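Local atomic coordinates of periplasmic beta-glucosidase (Pseudomonas aeruginosa, PDB entry 6R5T), a protein that probably hydrolyses terminal, non-reducing beta-D-glucosyl residues and releases beta-D-glucose, as a periplasmic glycoside hydrolase of family 3. Residues W135-E140 / G187-T192. The protein carries 1 engineered substitution. Numbering follows the deposited sequence.
Sequences WGRVSE and GRDYNT. With BGC (beta-D-glucopyranose), chain C.
W135 and D189 form the hydrogen bond that joins 135-140 to 187-192, two loops of the TIM-barrel domain that follow strands 121-122 and 172-178. W135 NE1 donates to D189 OD1 at 3.1 Å. The acceptor lies near the indole plane, but the proton meets it from above the carboxylate plane; the two planes stand 86° apart. OD1 also takes a weak bond from Y190 N, in a type II turn from R188 to N191. D189 OD2 accepts a hydrogen bond from A487 N.

Carbon contacts back this up. W135 CA touches G187 O at 3.4 Å as a CA-H...O contact. R137 CD lies 3.3 Å from D189 OD2 in van der Waals contact. R137 CB, from the same segment as W135, sits over the rim of one indole face.

The charged groups pair differently. R137 NH1 is 4.5 Å from D189 OD2, beyond a salt bridge. The R137 chain bends at chi3 (75°). R137 grips E140 side-on in a salt bridge: R137 NH2 to E140 OE1 at 2.9 Å, R137 NE to E140 OE2 at 3.0 Å, both through syn lone pairs.

For glucose, R137 NH1 reaches O6 at 3.0 Å, while NH2 reaches O1 and O5. H177, K176, D79 and E486 also bind the sugar.

E140 thus fixes the guanidinium's rotation from the second shell. D189, held through both oxygens, can at most favour from a distance a cation already paired with E140.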
ATOM      1  N   TRP A 135       9.492   2.403   4.710  1.00 10.87           N
ATOM      2  CA  TRP A 135       9.743   1.771   6.033  1.00 11.49           C
ATOM      3  C   TRP A 135      11.210   2.006   6.457  1.00 13.29           C
ATOM      4  O   TRP A 135      12.119   1.694   5.690  1.00 14.29           O
ATOM      5  CB  TRP A 135       9.401   0.296   5.910  1.00 10.92           C
ATOM      6  CG  TRP A 135       9.404  -0.476   7.204  1.00 11.71           C
ATOM      7  CD1 TRP A 135       8.696  -0.182   8.324  1.00 13.37           C
ATOM      8  CD2 TRP A 135       9.980  -1.767   7.454  1.00 11.45           C
ATOM      9  NE1 TRP A 135       8.824  -1.176   9.263  1.00 13.92           N
ATOM     10  CE2 TRP A 135       9.583  -2.174   8.742  1.00 12.16           C
ATOM     11  CE3 TRP A 135      10.782  -2.632   6.710  1.00 11.43           C
ATOM     12  CZ2 TRP A 135       9.937  -3.409   9.294  1.00 12.96           C
ATOM     13  CZ3 TRP A 135      11.173  -3.835   7.265  1.00 10.99           C
ATOM     14  CH2 TRP A 135      10.739  -4.229   8.549  1.00 11.39           C
ATOM     15  N   GLY A 136      11.436   2.440   7.694  1.00 14.32           N
ATOM     16  CA  GLY A 136      12.792   2.773   8.136  1.00 17.84           C
ATOM     17  C   GLY A 136      13.664   1.551   8.279  1.00 16.67           C
ATOM     18  O   GLY A 136      14.876   1.670   8.180  1.00 19.36           O
ATOM     19  N   ARG A 137      13.077   0.368   8.385  1.00 13.03           N
ATOM     20  CA  ARG A 137      13.888  -0.857   8.602  1.00 13.23           C
ATOM     21  C   ARG A 137      14.268  -1.561   7.313  1.00 12.96           C
ATOM     22  O   ARG A 137      14.852  -2.660   7.375  1.00 12.76           O
ATOM     23  CB  ARG A 137      13.148  -1.753   9.578  1.00 12.68           C
ATOM     24  CG  ARG A 137      12.841  -1.029  10.873  1.00 13.38           C
ATOM     25  CD  ARG A 137      12.317  -1.934  11.998  1.00 14.46           C
ATOM     26  NE  ARG A 137      13.444  -2.681  12.526  1.00 15.67           N
ATOM     27  CZ  ARG A 137      13.557  -3.136  13.779  1.00 17.96           C
ATOM     28  NH1 ARG A 137      12.567  -2.967  14.637  1.00 16.57           N
ATOM     29  NH2 ARG A 137      14.698  -3.727  14.135  1.00 17.91           N
ATOM     30  N   VAL A 138      14.011  -0.967   6.151  1.00 11.90           N
ATOM     31  CA  VAL A 138      14.474  -1.589   4.883  0.50 11.78           C
ATOM     32  C   VAL A 138      16.006  -1.705   4.929  1.00 11.90           C
ATOM     33  O   VAL A 138      16.512  -2.647   4.305  1.00 13.03           O
ATOM     34  CB  VAL A 138      14.012  -0.812   3.636  0.50 12.65           C
ATOM     35  CG1 VAL A 138      12.494  -0.788   3.525  0.50 13.63           C
ATOM     36  CG2 VAL A 138      14.582   0.578   3.623  0.50 12.49           C
ATOM     37  N   SER A 139      16.662  -0.818   5.668  1.00 11.80           N
ATOM     38  CA  SER A 139      18.156  -0.838   5.750  1.00 13.59           C
ATOM     39  C   SER A 139      18.669  -2.148   6.366  1.00 14.36           C
ATOM     40  O   SER A 139      19.835  -2.588   6.073  1.00 15.55           O
ATOM     41  CB  SER A 139      18.648   0.351   6.528  1.00 15.05           C
ATOM     42  OG  SER A 139      18.213   0.233   7.883  1.00 22.71           O
ATOM     43  N   GLU A 140      17.831  -2.825   7.125  1.00 15.17           N
ATOM     44  CA  GLU A 140      18.218  -4.058   7.865  1.00 15.26           C
ATOM     45  C   GLU A 140      18.028  -5.335   7.075  1.00 16.37           C
ATOM     46  O   GLU A 140      18.573  -6.332   7.513  1.00 14.68           O
ATOM     47  CB  GLU A 140      17.360  -4.191   9.111  1.00 17.49           C
ATOM     48  CG  GLU A 140      17.690  -3.135  10.082  1.00 24.33           C
ATOM     49  CD  GLU A 140      16.624  -3.083  11.131  1.00 24.43           C
ATOM     50  OE1 GLU A 140      16.378  -4.181  11.767  1.00 25.09           O
ATOM     51  OE2 GLU A 140      16.027  -1.965  11.259  1.00 26.07           O
ATOM     52  N   GLY A 187       3.924   1.717   5.077  1.00 12.49           N
ATOM     53  CA  GLY A 187       5.339   1.760   5.465  1.00 13.52           C
ATOM     54  C   GLY A 187       5.570   2.309   6.864  1.00 13.22           C
ATOM     55  O   GLY A 187       6.697   2.584   7.235  1.00 12.63           O
ATOM     56  N   ARG A 188       4.528   2.396   7.687  1.00 12.11           N
ATOM     57  CA  ARG A 188       4.628   2.897   9.065  1.00 12.30           C
ATOM     58  C   ARG A 188       5.099   1.747   9.932  1.00 13.03           C
ATOM     59  O   ARG A 188       4.507   0.665   9.945  1.00 12.25           O
ATOM     60  CB  ARG A 188       3.290   3.460   9.575  1.00 13.92           C
ATOM     61  CG  ARG A 188       2.842   4.657   8.746  1.00 14.55           C
ATOM     62  CD  ARG A 188       1.567   5.301   9.224  1.00 14.54           C
ATOM     63  NE  ARG A 188       0.320   4.577   8.995  1.00 15.84           N
ATOM     64  CZ  ARG A 188      -0.471   4.660   7.889  1.00 16.92           C
ATOM     65  NH1 ARG A 188      -0.140   5.325   6.805  1.00 17.00           N
ATOM     66  NH2 ARG A 188      -1.638   4.041   7.882  1.00 18.10           N
ATOM     67  N   ASP A 189       6.156   1.972  10.700  1.00 12.15           N
ATOM     68  CA  ASP A 189       6.685   0.866  11.513  1.00 13.02           C
ATOM     69  C   ASP A 189       5.600   0.370  12.482  1.00 12.02           C
ATOM     70  O   ASP A 189       4.723   1.136  12.959  1.00 12.31           O
ATOM     71  CB  ASP A 189       7.983   1.280  12.212  1.00 13.86           C
ATOM     72  CG  ASP A 189       8.896   0.084  12.517  1.00 15.92           C
ATOM     73  OD1 ASP A 189       8.483  -1.090  12.297  1.00 14.61           O
ATOM     74  OD2 ASP A 189      10.066   0.352  12.924  1.00 16.99           O
ATOM     75  N   TYR A 190       5.647  -0.929  12.743  1.00 11.73           N
ATOM     76  CA  TYR A 190       4.768  -1.639  13.688  1.00 12.36           C
ATOM     77  C   TYR A 190       3.343  -1.764  13.148  1.00 12.38           C
ATOM     78  O   TYR A 190       2.510  -2.392  13.821  1.00 13.93           O
ATOM     79  CB  TYR A 190       4.722  -0.899  15.018  1.00 12.22           C
ATOM     80  CG  TYR A 190       6.029  -0.385  15.536  1.00 12.05           C
ATOM     81  CD1 TYR A 190       7.132  -1.227  15.718  1.00 13.85           C
ATOM     82  CD2 TYR A 190       6.141   0.956  15.863  1.00 12.24           C
ATOM     83  CE1 TYR A 190       8.294  -0.724  16.265  1.00 14.03           C
ATOM     84  CE2 TYR A 190       7.304   1.464  16.405  1.00 13.22           C
ATOM     85  CZ  TYR A 190       8.389   0.631  16.569  1.00 13.80           C
ATOM     86  OH  TYR A 190       9.545   1.110  17.178  1.00 14.64           O
ATOM     87  N   ASN A 191       3.083  -1.304  11.933  1.00 11.80           N
ATOM     88  CA  ASN A 191       1.671  -1.214  11.503  1.00 11.70           C
ATOM     89  C   ASN A 191       1.200  -2.561  10.955  1.00 12.11           C
ATOM     90  O   ASN A 191       1.984  -3.485  10.624  1.00 12.66           O
ATOM     91  CB  ASN A 191       1.460  -0.111  10.465  1.00 11.95           C
ATOM     92  CG  ASN A 191       0.014   0.336  10.344  1.00 11.64           C
ATOM     93  OD1 ASN A 191      -0.790   0.122  11.271  1.00 13.98           O
ATOM     94  ND2 ASN A 191      -0.327   0.964   9.232  1.00 11.88           N
ATOM     95  N   THR A 192      -0.108  -2.642  10.913  1.00 11.45           N
ATOM     96  CA  THR A 192      -0.891  -3.759  10.376  1.00 11.97           C
ATOM     97  C   THR A 192      -0.292  -4.389   9.126  1.00 12.40           C
ATOM     98  O   THR A 192       0.060  -3.680   8.183  1.00 12.84           O
ATOM     99  CB  THR A 192      -2.245  -3.164   9.991  1.00 13.36           C
ATOM    100  OG1 THR A 192      -2.774  -2.593  11.191  1.00 13.06           O
ATOM    101  CG2 THR A 192      -3.191  -4.196   9.423  1.00 14.37           C
TER
HETATM  102  C2  BGC C   1      15.875  -6.168  18.022  1.00 24.31           C
HETATM  103  C3  BGC C   1      15.413  -5.928  19.474  1.00 26.51           C
HETATM  104  C4  BGC C   1      14.827  -4.489  19.499  1.00 26.68           C
HETATM  105  C5  BGC C   1      13.637  -4.482  18.523  1.00 26.59           C
HETATM  106  C6  BGC C   1      12.991  -3.120  18.392  1.00 26.36           C
HETATM  107  C1  BGC C   1      14.681  -5.985  17.078  1.00 23.39           C
HETATM  108  O1  BGC C   1      15.228  -6.105  15.802  1.00 21.73           O
HETATM  109  O2  BGC C   1      16.426  -7.459  17.790  1.00 23.90           O
HETATM  110  O3  BGC C   1      16.562  -5.984  20.341  1.00 27.70           O
HETATM  111  O4  BGC C   1      14.373  -4.228  20.836  1.00 27.37           O
HETATM  112  O5  BGC C   1      14.125  -4.681  17.230  1.00 23.06           O
HETATM  113  O6  BGC C   1      11.874  -3.197  17.499  1.00 24.20           O